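PDB 4PMQ: Tat-secreted protein Rv2525c from Mycobacterium tuberculosis, which may act as a peptidoglycan hydrolase with glycosidase activity, and in vitro shows esterase activity toward p-nitrophenyl esters, preferring the butyrate. Local coordinates for residues Q161-S166 / H176-E181. Sequence-based numbering, arbitrary orientation.
Sequences QHNWGS and HLHQVE
The imidazole of His178 has the amide carbon CD of Gln161 over one face, near CD2 (3.8 Å), with amide and ring inclined by 41°. Val180 CG1 lies on the opposite face, 3.6 Å from the plane and offset toward the rim, while Asn163 OD1 and the backbone O of Gln161 lie at the edge, in plane. Histidine suits this place because its edge can donate: NE2 donates its N-H to Asn163 OD1 (2.8 Å), in the amide plane and on a lone pair. Asn163 offers a short amide for this, its side chain crossing His178 at about a right angle. With CG anti to the backbone N (chi1 -179°), the extended Gln161 chain is long enough to lie beside His178; its NE2 bonds Asn163 OD1 weakly and donates to the Tyr170 carbonyl, and OE1 accepts from His172 N, both in the connection between the strands.

At this end the parallel strands 158-161 and 177-181 of the TIM-barrel-like fold are joined by Gln161 N to Leu177 O (2.9 Å) and Gln179 N to Gln161 O (2.8 Å). On the other side of the sheet, Gln179 suits a two-way role: OE1 accepts from Tyr141 and a water held by Asn163 N, and NE2 hydrogen-bonds Asp9 and a glycerol, probably from the crystallisation liquor. Since His178 NE2 is a donor, a neutral ring would carry its proton there, and Asn163 probably favours that tautomer.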
loop_
_atom_site.group_PDB
_atom_site.type_symbol
_atom_site.label_atom_id
_atom_site.label_comp_id
_atom_site.label_asym_id
_atom_site.label_seq_id
_atom_site.Cartn_x
_atom_site.Cartn_y
_atom_site.Cartn_z
ATOM N N GLN A 161 3.515 0.918 8.069
ATOM C CA GLN A 161 3.549 2.182 8.782
ATOM C C GLN A 161 4.058 3.343 7.959
ATOM O O GLN A 161 5.127 3.225 7.338
ATOM C CB GLN A 161 4.424 2.059 10.040
ATOM C CG GLN A 161 4.466 3.364 10.857
ATOM C CD GLN A 161 5.383 3.205 12.051
ATOM O OE1 GLN A 161 5.407 2.141 12.665
ATOM N NE2 GLN A 161 6.193 4.221 12.343
ATOM N N HIS A 162 3.344 4.491 8.038
ATOM C CA HIS A 162 3.857 5.778 7.522
ATOM C C HIS A 162 4.136 6.668 8.737
ATOM O O HIS A 162 3.649 6.390 9.832
ATOM C CB HIS A 162 2.996 6.479 6.463
ATOM C CG HIS A 162 1.661 6.997 6.900
ATOM N ND1 HIS A 162 1.542 8.119 7.728
ATOM C CD2 HIS A 162 0.427 6.628 6.488
ATOM C CE1 HIS A 162 0.243 8.381 7.798
ATOM N NE2 HIS A 162 -0.471 7.514 7.071
ATOM N N ASN A 163 4.924 7.713 8.559
ATOM C CA ASN A 163 5.377 8.516 9.696
ATOM C C ASN A 163 4.594 9.824 9.958
ATOM O O ASN A 163 4.982 10.598 10.839
ATOM C CB ASN A 163 6.855 8.823 9.493
ATOM C CG ASN A 163 7.702 7.585 9.705
ATOM O OD1 ASN A 163 7.214 6.532 10.189
ATOM N ND2 ASN A 163 8.984 7.694 9.389
ATOM N N TRP A 164 3.491 10.050 9.254
ATOM C CA TRP A 164 2.717 11.261 9.476
ATOM C C TRP A 164 1.781 11.008 10.643
ATOM O O TRP A 164 0.697 10.445 10.447
ATOM C CB TRP A 164 1.967 11.636 8.191
ATOM C CG TRP A 164 1.119 12.871 8.325
ATOM C CD1 TRP A 164 1.218 13.848 9.282
ATOM C CD2 TRP A 164 0.057 13.273 7.451
ATOM N NE1 TRP A 164 0.240 14.801 9.085
ATOM C CE2 TRP A 164 -0.436 14.511 7.926
ATOM C CE3 TRP A 164 -0.497 12.728 6.278
ATOM C CZ2 TRP A 164 -1.518 15.167 7.314
ATOM C CZ3 TRP A 164 -1.514 13.420 5.637
ATOM C CH2 TRP A 164 -2.015 14.622 6.158
ATOM N N GLY A 165 2.238 11.363 11.842
ATOM C CA GLY A 165 1.453 11.116 13.050
ATOM C C GLY A 165 1.972 9.927 13.835
ATOM O O GLY A 165 1.271 9.406 14.715
ATOM N N SER A 166 3.199 9.464 13.488
ATOM C CA SER A 166 3.885 8.414 14.255
ATOM C C SER A 166 4.978 9.084 15.113
ATOM O O SER A 166 5.571 10.073 14.664
ATOM C CB SER A 166 4.512 7.378 13.323
ATOM O OG SER A 166 3.512 6.697 12.564
ATOM N N HIS A 176 4.451 -4.835 9.344
ATOM C CA HIS A 176 5.134 -5.742 8.427
ATOM C C HIS A 176 6.118 -4.958 7.575
ATOM O O HIS A 176 7.158 -5.483 7.189
ATOM C CB HIS A 176 4.097 -6.421 7.531
ATOM C CG HIS A 176 3.144 -7.262 8.321
ATOM N ND1 HIS A 176 2.091 -6.694 9.018
ATOM C CD2 HIS A 176 3.204 -8.582 8.612
ATOM C CE1 HIS A 176 1.488 -7.695 9.638
ATOM N NE2 HIS A 176 2.133 -8.854 9.436
ATOM N N LEU A 177 5.771 -3.687 7.280
ATOM C CA LEU A 177 6.528 -2.770 6.441
ATOM C C LEU A 177 6.566 -1.417 7.093
ATOM O O LEU A 177 5.608 -1.069 7.784
ATOM C CB LEU A 177 5.847 -2.636 5.069
ATOM C CG LEU A 177 5.633 -3.952 4.318
ATOM C CD1 LEU A 177 4.745 -3.776 3.079
ATOM C CD2 LEU A 177 6.963 -4.600 3.921
ATOM N N HIS A 178 7.621 -0.640 6.842
ATOM C CA HIS A 178 7.709 0.730 7.392
ATOM C C HIS A 178 8.266 1.698 6.341
ATOM O O HIS A 178 9.371 1.508 5.860
ATOM C CB HIS A 178 8.571 0.751 8.671
ATOM C CG HIS A 178 8.746 2.084 9.329
ATOM N ND1 HIS A 178 9.755 2.285 10.243
ATOM C CD2 HIS A 178 7.997 3.216 9.248
ATOM C CE1 HIS A 178 9.630 3.538 10.663
ATOM N NE2 HIS A 178 8.605 4.152 10.074
ATOM N N GLN A 179 7.497 2.730 5.999
ATOM C CA GLN A 179 7.933 3.756 5.058
ATOM C C GLN A 179 8.885 4.671 5.823
ATOM O O GLN A 179 8.454 5.332 6.779
ATOM C CB GLN A 179 6.721 4.499 4.505
ATOM C CG GLN A 179 7.072 5.344 3.279
ATOM C CD GLN A 179 5.814 5.943 2.730
ATOM O OE1 GLN A 179 5.093 6.636 3.443
ATOM N NE2 GLN A 179 5.542 5.724 1.438
ATOM N N VAL A 180 10.182 4.632 5.460
ATOM C CA VAL A 180 11.217 5.393 6.189
ATOM C C VAL A 180 11.756 6.609 5.435
ATOM O O VAL A 180 12.466 7.400 6.043
ATOM C CB VAL A 180 12.394 4.484 6.643
ATOM C CG1 VAL A 180 11.891 3.443 7.635
ATOM C CG2 VAL A 180 13.094 3.808 5.455
ATOM N N GLU A 181 11.458 6.763 4.137
ATOM C CA GLU A 181 11.979 7.910 3.367
ATOM C C GLU A 181 11.010 8.247 2.269
ATOM O O GLU A 181 10.583 7.351 1.549
ATOM C CB GLU A 181 13.335 7.522 2.774
ATOM C CG GLU A 181 14.215 8.662 2.347
ATOM C CD GLU A 181 15.417 8.184 1.554
ATOM O OE1 GLU A 181 16.517 8.074 2.142
ATOM O OE2 GLU A 181 15.254 7.912 0.342
HETATM O O HOH W 1 6.020 8.015 5.771
#